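Local coordinates for probable sugar ABC transporter, sugar-binding protein (Streptococcus pneumoniae, PDB 2W7Y) that binds the blood group A-trisaccharide and probably serves as the sugar-binding component of an ABC transporter, at residues Y63-E68 / L329-S334; H44-S49 / H153-T158; S191-K194 / Y199-G202; D166-A171 / K273-F278. All blocks are in the same frame, centred on the assembly; numbering follows the deposited sequence.

Interaction 1: Y63-E68 / L329-S334; sequences YDKFAE and LKYMTS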
# COMPACT_ATOMS: atom_id res chain seq x y z
N TYR A 63 -8.53 -15.44 -11.83
CA TYR A 63 -7.75 -15.27 -13.06
C TYR A 63 -8.02 -16.34 -14.11
O TYR A 63 -8.31 -16.02 -15.26
CB TYR A 63 -6.24 -15.24 -12.77
CG TYR A 63 -5.76 -14.18 -11.79
CD1 TYR A 63 -6.36 -12.92 -11.73
CD2 TYR A 63 -4.68 -14.44 -10.95
CE1 TYR A 63 -5.90 -11.95 -10.83
CE2 TYR A 63 -4.22 -13.49 -10.05
CZ TYR A 63 -4.83 -12.25 -10.00
OH TYR A 63 -4.37 -11.30 -9.12
N ASP A 64 -7.91 -17.62 -13.74
CA ASP A 64 -8.07 -18.70 -14.71
C ASP A 64 -9.54 -18.98 -15.06
O ASP A 64 -9.83 -19.74 -15.99
CB ASP A 64 -7.29 -19.97 -14.31
CG ASP A 64 -7.59 -20.43 -12.91
OD1 ASP A 64 -8.67 -20.10 -12.37
OD2 ASP A 64 -6.73 -21.13 -12.33
N LYS A 65 -10.44 -18.35 -14.32
CA LYS A 65 -11.86 -18.28 -14.65
C LYS A 65 -12.08 -17.31 -15.81
O LYS A 65 -12.94 -17.53 -16.66
CB LYS A 65 -12.64 -17.88 -13.39
CG LYS A 65 -14.03 -17.30 -13.59
CD LYS A 65 -14.66 -17.08 -12.21
CE LYS A 65 -15.46 -15.79 -12.14
NZ LYS A 65 -15.80 -15.44 -10.73
N PHE A 66 -11.29 -16.23 -15.83
CA PHE A 66 -11.23 -15.32 -16.97
C PHE A 66 -10.66 -16.03 -18.20
O PHE A 66 -11.14 -15.84 -19.32
CB PHE A 66 -10.39 -14.07 -16.64
CG PHE A 66 -10.18 -13.14 -17.80
CD1 PHE A 66 -11.09 -12.12 -18.07
CD2 PHE A 66 -9.07 -13.27 -18.63
CE1 PHE A 66 -10.90 -11.26 -19.14
CE2 PHE A 66 -8.87 -12.41 -19.71
CZ PHE A 66 -9.79 -11.40 -19.96
N ALA A 67 -9.62 -16.84 -17.99
CA ALA A 67 -8.99 -17.61 -19.07
C ALA A 67 -9.96 -18.57 -19.76
O ALA A 67 -9.96 -18.68 -20.98
CB ALA A 67 -7.77 -18.35 -18.54
N GLU A 68 -10.78 -19.26 -18.96
CA GLU A 68 -11.77 -20.20 -19.47
C GLU A 68 -12.94 -19.49 -20.17
O GLU A 68 -13.57 -20.04 -21.07
CB GLU A 68 -12.30 -21.10 -18.35
CG GLU A 68 -11.28 -22.11 -17.81
CD GLU A 68 -10.80 -23.10 -18.87
OE1 GLU A 68 -11.65 -23.75 -19.52
OE2 GLU A 68 -9.56 -23.22 -19.05
N LEU A 329 -8.88 -5.99 -17.49
CA LEU A 329 -9.08 -4.81 -16.65
C LEU A 329 -10.56 -4.62 -16.33
O LEU A 329 -10.93 -4.39 -15.18
CB LEU A 329 -8.50 -3.56 -17.33
CG LEU A 329 -8.89 -2.18 -16.78
CD1 LEU A 329 -8.34 -1.97 -15.38
CD2 LEU A 329 -8.42 -1.07 -17.71
N LYS A 330 -11.40 -4.71 -17.36
CA LYS A 330 -12.86 -4.64 -17.24
C LYS A 330 -13.40 -5.72 -16.30
O LYS A 330 -14.27 -5.45 -15.46
CB LYS A 330 -13.48 -4.80 -18.64
CG LYS A 330 -14.99 -5.00 -18.70
CD LYS A 330 -15.71 -3.70 -19.01
CE LYS A 330 -17.03 -3.97 -19.71
NZ LYS A 330 -16.85 -4.30 -21.15
N TYR A 331 -12.87 -6.93 -16.43
CA TYR A 331 -13.28 -8.08 -15.63
C TYR A 331 -12.93 -7.92 -14.14
O TYR A 331 -13.79 -8.08 -13.28
CB TYR A 331 -12.66 -9.35 -16.22
CG TYR A 331 -12.77 -10.59 -15.36
CD1 TYR A 331 -13.93 -11.38 -15.39
CD2 TYR A 331 -11.71 -11.00 -14.55
CE1 TYR A 331 -14.03 -12.53 -14.61
CE2 TYR A 331 -11.80 -12.14 -13.77
CZ TYR A 331 -12.96 -12.91 -13.80
OH TYR A 331 -13.05 -14.04 -13.03
N MSE A 332 -11.67 -7.60 -13.86
CA MSE A 332 -11.18 -7.46 -12.48
C MSE A 332 -11.83 -6.31 -11.74
O MSE A 332 -11.75 -6.21 -10.52
CB MSE A 332 -9.65 -7.28 -12.48
CG MSE A 332 -8.87 -8.54 -12.83
SE MSE A 332 -9.30 -10.11 -11.73
CE MSE A 332 -8.71 -9.46 -9.99
N THR A 333 -12.49 -5.45 -12.51
CA THR A 333 -13.03 -4.19 -12.03
C THR A 333 -14.57 -4.20 -12.09
O THR A 333 -15.24 -3.23 -11.73
CB THR A 333 -12.30 -3.03 -12.78
OG1 THR A 333 -11.24 -2.52 -11.95
CG2 THR A 333 -13.21 -1.91 -13.16
N SER A 334 -15.13 -5.35 -12.50
CA SER A 334 -16.57 -5.54 -12.60
C SER A 334 -17.26 -5.72 -11.25
O SER A 334 -16.62 -6.10 -10.26
CB SER A 334 -16.89 -6.72 -13.52
OG SER A 334 -16.41 -7.94 -12.98
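Phe66 and Tyr331 are brought together by the same first torsion: in both, CG stands anti to the backbone N (chi1 175° in Phe66, 169° in Tyr331), and both CB bonds set out toward the opposing helix. The two side chains then run antiparallel, alongside one another, leaving Phe66 over one face of the Tyr331 ring. Its CD1 lies 3.5 Å from CG of Tyr331, while Phe66 CB makes a CH-pi contact 4.0 Å from the centroid of the Tyr331 ring. The ring centroids are 5.2 Å apart and the planes meet at 54°, an oblique pairing. This is helix-on-helix packing within one lobe of a solute-binding protein: helix 54-69 rests against helix 319-332, and Phe66 also meets Phe77 of strand 76-81 edge-to-face, which ties the pair to the lobe's mixed sheet. One turn earlier, Tyr63 lies roughly perpendicular to Met332, present as selenomethionine. The Met332 chain is bent at its second and third torsions, and its CE comes within 3.8 Å of Tyr63 CE1. Its SE sits at the edge of that ring, 5.1 Å from the Tyr63 centroid, a Met-aromatic contact. Lys65 passes across the far end of Tyr331, its CE 3.1 Å from Tyr331 OH and near the ring plane. That hydroxyl is hydrogen-bonded to Leu62 O. At the other end of Tyr331, its carbonyl O receives two donors, Ser334 OG at 2.6 Å and the backbone N of Ser334 at 3.1 Å.

Interaction 2: H44-S49 / H153-T158; sequences HGYHHS and HEQLFT. With GAL (beta-D-galactopyranose), chain C; FUC (alpha-L-fucopyranose), chain B; A2G (2-acetamido-2-deoxy-alpha-D-galactopyranose), chain D.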
# COMPACT_ATOMS: atom_id res chain seq x y z
N HIS A 44 1.50 -11.76 -11.66
CA HIS A 44 0.95 -11.36 -10.36
C HIS A 44 1.76 -11.96 -9.20
O HIS A 44 2.56 -12.87 -9.42
CB HIS A 44 -0.52 -11.76 -10.24
CG HIS A 44 -0.74 -13.25 -10.23
ND1 HIS A 44 -0.93 -13.99 -11.37
CD2 HIS A 44 -0.80 -14.13 -9.20
CE1 HIS A 44 -1.09 -15.26 -11.05
NE2 HIS A 44 -1.02 -15.37 -9.74
N GLY A 45 1.56 -11.46 -7.99
CA GLY A 45 2.29 -11.94 -6.82
C GLY A 45 1.52 -12.86 -5.88
O GLY A 45 1.92 -13.07 -4.74
N TYR A 46 0.42 -13.42 -6.37
CA TYR A 46 -0.38 -14.35 -5.57
C TYR A 46 0.07 -15.79 -5.82
O TYR A 46 -0.57 -16.56 -6.54
CB TYR A 46 -1.88 -14.16 -5.85
CG TYR A 46 -2.39 -12.78 -5.50
CD1 TYR A 46 -2.63 -12.42 -4.17
CD2 TYR A 46 -2.62 -11.83 -6.49
CE1 TYR A 46 -3.09 -11.14 -3.84
CE2 TYR A 46 -3.09 -10.56 -6.17
CZ TYR A 46 -3.33 -10.22 -4.85
OH TYR A 46 -3.78 -8.96 -4.52
N HIS A 47 1.21 -16.14 -5.21
CA HIS A 47 1.88 -17.43 -5.39
C HIS A 47 1.61 -18.39 -4.23
O HIS A 47 1.92 -19.57 -4.31
CB HIS A 47 3.39 -17.20 -5.50
CG HIS A 47 3.98 -16.47 -4.33
ND1 HIS A 47 4.32 -17.11 -3.16
CD2 HIS A 47 4.27 -15.16 -4.15
CE1 HIS A 47 4.81 -16.22 -2.30
NE2 HIS A 47 4.79 -15.03 -2.88
N HIS A 48 1.05 -17.84 -3.16
CA HIS A 48 0.90 -18.53 -1.88
C HIS A 48 0.02 -19.77 -1.96
O HIS A 48 -1.02 -19.76 -2.63
CB HIS A 48 0.33 -17.56 -0.84
CG HIS A 48 1.00 -16.22 -0.82
ND1 HIS A 48 1.86 -15.83 0.19
CD2 HIS A 48 0.96 -15.19 -1.69
CE1 HIS A 48 2.31 -14.62 -0.06
NE2 HIS A 48 1.78 -14.21 -1.20
N SER A 49 0.44 -20.83 -1.28
CA SER A 49 -0.41 -21.99 -1.07
C SER A 49 -1.58 -21.53 -0.21
O SER A 49 -1.43 -20.64 0.63
CB SER A 49 0.36 -23.11 -0.38
OG SER A 49 0.59 -22.82 0.98
N HIS A 153 -5.41 -0.25 -9.92
CA HIS A 153 -5.36 -1.20 -8.82
C HIS A 153 -6.79 -1.59 -8.43
O HIS A 153 -7.57 -0.75 -7.98
CB HIS A 153 -4.60 -0.58 -7.64
CG HIS A 153 -4.03 -1.58 -6.67
ND1 HIS A 153 -3.53 -1.21 -5.44
CD2 HIS A 153 -3.89 -2.92 -6.74
CE1 HIS A 153 -3.10 -2.28 -4.80
NE2 HIS A 153 -3.31 -3.33 -5.57
N GLU A 154 -7.14 -2.87 -8.63
CA GLU A 154 -8.46 -3.39 -8.26
C GLU A 154 -8.74 -3.40 -6.76
O GLU A 154 -9.89 -3.47 -6.33
CB GLU A 154 -8.72 -4.79 -8.86
CG GLU A 154 -7.51 -5.48 -9.46
CD GLU A 154 -6.85 -6.51 -8.57
OE1 GLU A 154 -7.03 -6.50 -7.33
OE2 GLU A 154 -6.12 -7.35 -9.13
N GLN A 155 -7.67 -3.35 -5.96
CA GLN A 155 -7.77 -3.21 -4.52
C GLN A 155 -7.14 -1.88 -4.14
O GLN A 155 -5.99 -1.62 -4.48
CB GLN A 155 -6.98 -4.32 -3.83
CG GLN A 155 -7.54 -5.70 -4.00
CD GLN A 155 -6.53 -6.77 -3.65
OE1 GLN A 155 -6.17 -7.58 -4.49
NE2 GLN A 155 -6.06 -6.77 -2.40
N LEU A 156 -7.88 -1.05 -3.42
CA LEU A 156 -7.39 0.26 -3.02
C LEU A 156 -6.35 0.18 -1.90
O LEU A 156 -6.45 -0.64 -0.99
CB LEU A 156 -8.56 1.15 -2.60
CG LEU A 156 -9.14 2.17 -3.59
CD1 LEU A 156 -8.86 1.84 -5.06
CD2 LEU A 156 -10.62 2.35 -3.33
N PHE A 157 -5.35 1.06 -1.98
CA PHE A 157 -4.31 1.16 -0.97
C PHE A 157 -4.82 1.96 0.22
O PHE A 157 -4.29 3.03 0.56
CB PHE A 157 -3.03 1.76 -1.55
CG PHE A 157 -1.77 1.14 -1.02
CD1 PHE A 157 -1.19 0.06 -1.68
CD2 PHE A 157 -1.18 1.61 0.15
CE1 PHE A 157 -0.03 -0.53 -1.19
CE2 PHE A 157 -0.03 1.02 0.64
CZ PHE A 157 0.55 -0.05 -0.02
N THR A 158 -5.87 1.44 0.84
CA THR A 158 -6.54 2.06 1.97
C THR A 158 -5.84 1.59 3.24
O THR A 158 -5.89 0.41 3.58
CB THR A 158 -8.04 1.69 1.99
OG1 THR A 158 -8.61 2.00 0.71
CG2 THR A 158 -8.81 2.44 3.09
C1 GAL C . -2.06 -6.98 -1.70
C2 GAL C . -0.62 -6.47 -1.57
C3 GAL C . -0.56 -5.25 -0.65
C4 GAL C . -1.62 -4.20 -1.02
C5 GAL C . -2.99 -4.88 -1.08
C6 GAL C . -4.15 -3.94 -1.42
O1 GAL C . -2.12 -7.91 -2.75
O2 GAL C . 0.17 -7.52 -1.04
O3 GAL C . 0.74 -4.69 -0.68
O4 GAL C . -1.27 -3.61 -2.25
O5 GAL C . -2.95 -5.94 -2.02
O6 GAL C . -5.36 -4.51 -0.96
C1 FUC B . 1.36 -7.82 -1.82
C2 FUC B . 2.15 -8.93 -1.13
C3 FUC B . 1.43 -10.27 -1.31
C4 FUC B . 1.24 -10.56 -2.80
C5 FUC B . 0.52 -9.38 -3.46
C6 FUC B . 0.39 -9.54 -4.97
O2 FUC B . 2.29 -8.64 0.24
O3 FUC B . 2.12 -11.32 -0.67
O4 FUC B . 2.50 -10.77 -3.42
O5 FUC B . 1.15 -8.14 -3.18
O5 A2G D . 1.18 -4.67 1.66
C1 A2G D . 1.31 -4.07 0.35
C2 A2G D . 2.75 -3.60 0.18
N2 A2G D . 2.97 -3.01 -1.14
C3 A2G D . 3.69 -4.80 0.33
O3 A2G D . 5.04 -4.39 0.08
C4 A2G D . 3.54 -5.44 1.70
O4 A2G D . 3.95 -4.53 2.73
C5 A2G D . 2.07 -5.83 1.90
C6 A2G D . 1.81 -6.40 3.30
O6 A2G D . 0.41 -6.62 3.45
C7 A2G D . 3.49 -1.80 -1.29
O7 A2G D . 3.81 -1.05 -0.37
C8 A2G D . 3.67 -1.38 -2.75
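Tyr46 is the centre of an inverse gamma turn (phi -92°, psi 77°) in the loop after strand 39-44, whereas Gln155 sits in an extended backbone leading into strand 157-164. The two loops meet beside the bound glycan and together form part of the pocket wall of this solute-binding protein, and both side chains set out toward the opposite segment. Tyr46 and Gln155 reach in from facing sides, with ring and amide planes 29° apart. Tyr46 OH and Gln155 OE1 stand 2.8 Å apart, but a hydrogen bond between them is weak and doubtful, because another acceptor is within reach of the phenolic proton and OE1 is less surely placed. GAL O1 lies close to the same hydroxyl: Tyr46 OH and GAL O1 are hydrogen-bonded at 2.6 Å, and either could donate. The fucose uses the Tyr46 ring as a platform, its methyl C6 lying over the centre of one face, 3.8 Å from Tyr46 CZ. On the same side of the ring, FUC O4 donates to Gly45 O at 2.7 Å. His48 NE2 pairs with FUC O3 at 3.0 Å, the oxygen lying near the plane of the imidazole. On the other segment, Gln155 extends beyond CG and brings NE2 to 2.8 Å from GAL O6, a weak bond. Asn263 adds a hydrogen bond to the fucose, and Glu205, Arg209, Asn279 and Trp282 bind the N-acetylgalactosamine. His153 turns its ring edge to the galactose, CE1 lying 3.4 Å from GAL O4. Phe157 likewise presents its edge to the acetamido group, with CZ 3.4 Å from A2G O7.

Interaction 3: S191-K194 / Y199-G202; sequences SIRK and YAFG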
# COMPACT_ATOMS: atom_id res chain seq x y z
N SER A 191 5.79 3.99 26.91
CA SER A 191 5.06 3.23 27.94
C SER A 191 5.05 1.73 27.69
O SER A 191 5.20 0.94 28.62
CB SER A 191 3.62 3.72 28.04
OG SER A 191 3.57 5.10 28.35
N ILE A 192 4.87 1.35 26.42
CA ILE A 192 4.76 -0.05 26.02
C ILE A 192 6.12 -0.76 26.11
O ILE A 192 6.19 -1.94 26.45
CB ILE A 192 4.15 -0.17 24.60
CG1 ILE A 192 2.64 0.12 24.66
CG2 ILE A 192 4.38 -1.57 24.01
CD1 ILE A 192 2.04 0.57 23.37
N ARG A 193 7.18 -0.01 25.82
CA ARG A 193 8.55 -0.53 25.90
C ARG A 193 9.01 -0.75 27.34
O ARG A 193 9.96 -1.51 27.58
CB ARG A 193 9.53 0.39 25.16
CG ARG A 193 9.36 0.38 23.65
CD ARG A 193 10.44 1.20 22.95
NE ARG A 193 10.06 1.47 21.56
CZ ARG A 193 9.62 2.64 21.11
NH1 ARG A 193 9.52 3.68 21.92
NH2 ARG A 193 9.30 2.77 19.84
N LYS A 194 8.35 -0.10 28.30
CA LYS A 194 8.62 -0.33 29.73
C LYS A 194 8.20 -1.73 30.17
O LYS A 194 8.65 -2.24 31.21
CB LYS A 194 7.94 0.73 30.59
CG LYS A 194 8.69 2.06 30.66
CD LYS A 194 7.82 3.16 31.24
CE LYS A 194 8.53 4.51 31.18
NZ LYS A 194 7.57 5.64 31.10
N TYR A 199 7.97 -5.70 21.80
CA TYR A 199 8.53 -4.49 21.22
C TYR A 199 7.39 -3.62 20.69
O TYR A 199 6.27 -4.11 20.49
CB TYR A 199 9.58 -4.79 20.15
CG TYR A 199 9.10 -5.57 18.93
CD1 TYR A 199 9.02 -6.96 18.95
CD2 TYR A 199 8.76 -4.90 17.75
CE1 TYR A 199 8.59 -7.68 17.83
CE2 TYR A 199 8.33 -5.61 16.63
CZ TYR A 199 8.25 -6.99 16.67
OH TYR A 199 7.82 -7.69 15.56
N ALA A 200 7.66 -2.34 20.48
CA ALA A 200 6.62 -1.38 20.12
C ALA A 200 6.03 -1.67 18.73
O ALA A 200 4.84 -2.01 18.61
CB ALA A 200 7.17 0.03 20.20
N PHE A 201 6.85 -1.54 17.70
CA PHE A 201 6.44 -1.80 16.32
C PHE A 201 7.59 -2.32 15.47
O PHE A 201 8.77 -2.15 15.82
CB PHE A 201 5.83 -0.54 15.68
CG PHE A 201 6.71 0.68 15.75
CD1 PHE A 201 6.59 1.59 16.80
CD2 PHE A 201 7.65 0.94 14.75
CE1 PHE A 201 7.40 2.73 16.87
CE2 PHE A 201 8.47 2.07 14.80
CZ PHE A 201 8.34 2.97 15.87
N GLY A 202 7.26 -2.96 14.36
CA GLY A 202 8.25 -3.32 13.35
C GLY A 202 8.63 -2.11 12.51
O GLY A 202 7.77 -1.35 12.08
O HOH W 1 10.34 -1.42 20.61
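Arg193 lays the end of its side chain against Ala200 and Phe201, and a single nitrogen touches both. Its NH2 is 3.5 Å from Ala200 CB, and the same NH2 is 3.5 Å from Phe201 CE1, which lies at the guanidinium edge. Guanidinium and ring planes are turned 67° apart, so the two groups are not stacked. The extended chain runs back alongside the last helical turn, which leaves Arg193 NE also 3.5 Å from Ala200 CB. Alongside, one water at the guanidinium edge joins the segments: it accepts from Arg193 NE at 3.1 Å and from Ala200 N at 2.8 Å. Ile192 adds a looser contact, CG2 to Ala200 CA at 4.5 Å. The outer shell would restrain the rotation of the guanidinium, since NH2 also forms a salt bridge with Glu249 of helix 237-252 and a hydrogen bond with Asn253. The contact thus joins the end of helix 182-193 to strand 199-201, which follows it after a short connection. Chemically, the Arg193 charge is met by Glu249, while toward Ala200 and Phe201 the guanidinium offers van der Waals contact plus one water-mediated link to the backbone.

Interaction 4: D166-A171 / K273-F278; sequences DIFAKA and KSAVFF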
# COMPACT_ATOMS: atom_id res chain seq x y z
N ASP A 166 -4.95 -5.22 24.32
CA ASP A 166 -4.53 -5.78 25.61
C ASP A 166 -3.18 -5.24 26.08
O ASP A 166 -3.02 -4.89 27.25
CB ASP A 166 -4.50 -7.31 25.58
CG ASP A 166 -5.87 -7.92 25.33
OD1 ASP A 166 -6.89 -7.21 25.46
OD2 ASP A 166 -5.92 -9.13 25.00
N ILE A 167 -2.21 -5.19 25.17
CA ILE A 167 -0.89 -4.64 25.45
C ILE A 167 -0.96 -3.15 25.82
O ILE A 167 -0.29 -2.71 26.75
CB ILE A 167 0.11 -4.88 24.27
CG1 ILE A 167 0.36 -6.39 24.10
CG2 ILE A 167 1.41 -4.12 24.49
CD1 ILE A 167 1.06 -6.78 22.80
N PHE A 168 -1.78 -2.39 25.09
CA PHE A 168 -1.99 -0.97 25.38
C PHE A 168 -2.61 -0.75 26.76
O PHE A 168 -2.15 0.10 27.53
CB PHE A 168 -2.87 -0.32 24.31
CG PHE A 168 -2.10 0.18 23.11
CD1 PHE A 168 -1.53 -0.71 22.20
CD2 PHE A 168 -1.95 1.55 22.88
CE1 PHE A 168 -0.81 -0.26 21.09
CE2 PHE A 168 -1.24 2.01 21.78
CZ PHE A 168 -0.67 1.11 20.88
N ALA A 169 -3.65 -1.54 27.07
CA ALA A 169 -4.34 -1.44 28.35
C ALA A 169 -3.41 -1.73 29.52
O ALA A 169 -3.46 -1.04 30.54
CB ALA A 169 -5.54 -2.37 28.37
N LYS A 170 -2.56 -2.75 29.36
CA LYS A 170 -1.59 -3.17 30.37
C LYS A 170 -0.47 -2.16 30.60
O LYS A 170 0.01 -2.00 31.73
CB LYS A 170 -1.01 -4.55 30.03
CG LYS A 170 -2.00 -5.70 30.18
CD LYS A 170 -1.35 -7.05 29.95
CE LYS A 170 -2.33 -8.18 30.21
NZ LYS A 170 -3.32 -8.33 29.11
N ALA A 171 -0.08 -1.48 29.53
CA ALA A 171 0.95 -0.44 29.60
C ALA A 171 0.40 0.88 30.12
O ALA A 171 1.17 1.77 30.49
CB ALA A 171 1.58 -0.25 28.23
N LYS A 273 3.41 -10.29 20.09
CA LYS A 273 4.81 -9.95 20.36
C LYS A 273 5.12 -8.48 20.10
O LYS A 273 6.16 -7.98 20.52
CB LYS A 273 5.75 -10.85 19.55
CG LYS A 273 5.72 -12.31 19.97
CD LYS A 273 6.66 -13.14 19.10
CE LYS A 273 6.91 -14.51 19.71
NZ LYS A 273 5.73 -15.40 19.60
N SER A 274 4.21 -7.79 19.41
CA SER A 274 4.34 -6.35 19.17
C SER A 274 3.02 -5.62 19.46
O SER A 274 1.96 -6.25 19.51
CB SER A 274 4.83 -6.06 17.74
OG SER A 274 3.99 -6.66 16.76
N ALA A 275 3.11 -4.31 19.68
CA ALA A 275 1.95 -3.52 20.10
C ALA A 275 1.20 -2.89 18.93
O ALA A 275 -0.02 -2.83 18.94
CB ALA A 275 2.38 -2.44 21.09
N VAL A 276 1.95 -2.44 17.93
CA VAL A 276 1.35 -1.81 16.75
C VAL A 276 1.93 -2.36 15.44
O VAL A 276 3.08 -2.80 15.38
CB VAL A 276 1.40 -0.24 16.84
CG1 VAL A 276 2.74 0.23 17.32
CG2 VAL A 276 1.03 0.42 15.51
N PHE A 277 1.10 -2.35 14.40
CA PHE A 277 1.43 -2.93 13.11
C PHE A 277 0.94 -1.99 12.01
O PHE A 277 -0.26 -1.82 11.83
CB PHE A 277 0.77 -4.31 12.98
CG PHE A 277 1.09 -5.04 11.70
CD1 PHE A 277 2.40 -5.13 11.23
CD2 PHE A 277 0.08 -5.68 10.99
CE1 PHE A 277 2.69 -5.82 10.06
CE2 PHE A 277 0.36 -6.38 9.82
CZ PHE A 277 1.67 -6.45 9.35
N PHE A 278 1.89 -1.38 11.31
CA PHE A 278 1.56 -0.45 10.24
C PHE A 278 1.31 -1.20 8.92
O PHE A 278 2.25 -1.44 8.15
CB PHE A 278 2.65 0.62 10.08
CG PHE A 278 3.04 1.29 11.37
CD1 PHE A 278 2.16 2.14 12.03
CD2 PHE A 278 4.30 1.07 11.93
CE1 PHE A 278 2.52 2.76 13.23
CE2 PHE A 278 4.66 1.68 13.12
CZ PHE A 278 3.77 2.52 13.78
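Ile167 and Phe168 pack on Ala275 in an apolar contact, where helix 165-171 lies on the bend that leads into strand 276-277. The closest backbone approach is Ile167 CA to Ala275 CA, 6.2 Å, short enough for the alanine methyl to fit directly against the helix. Two side chains share that methyl: Ala275 CB is 3.9 Å from Ile167 CG2, and it is also 3.9 Å from Phe168 CE1. In Ile167 the first torsion (chi1 -65°) divides the branches: CG2, anti to the backbone N, meets the methyl, while the CG1 arm takes CD1 to 3.5 Å from Ser274 O. The CB bond of Phe168 points neither at nor away from segment 273-278, but its ring comes in edge-on, CE1 standing 3.4 Å from Ala275 O with that oxygen near the ring plane. The chain bends at Ala275; its methyl points to the helix, and its backbone bonds to Asn164, Tyr199 and Ala200. Ile192 of helix 182-193 touches both Phe168 and Ala275, closing a small apolar cluster in which Phe168 also meets Tyr163 edge-to-face. Asn164, the last residue of strand 157-164, accepts from Ile167 N through OD1, at the start of helix 165-171. Strand 276-277 is antiparallel to strand 157-164, so the helix packs beside the partner of the strand that leads into it, an arrangement in keeping with the alpha/beta lobes of bacterial extracellular solute-binding proteins, where helices flank a mixed sheet.

The four contacts mark the two ends and the middle of the molecule. Interactions 1 and 2 touch, with centres 14 Å apart: Tyr63 OH lies 3.2 Å from Tyr46 CD2, so the helix pair backs the sugar-binding loop. Interactions 3 and 4 also touch, centres 7 Å apart, where Ala200 O probably accepts from the backbone N of Val276; their centres lie about 43 Å and 40 Å, respectively, from that of interaction 1. Interaction 2 connects the two regions, because strand 157-164 is followed directly by helix 165-171. The sugar lies between them, consistent with a two-lobe solute-binding protein. In sequence, interactions 1 and 2 interleave, whereas interaction 3 falls between the segments of interaction 4.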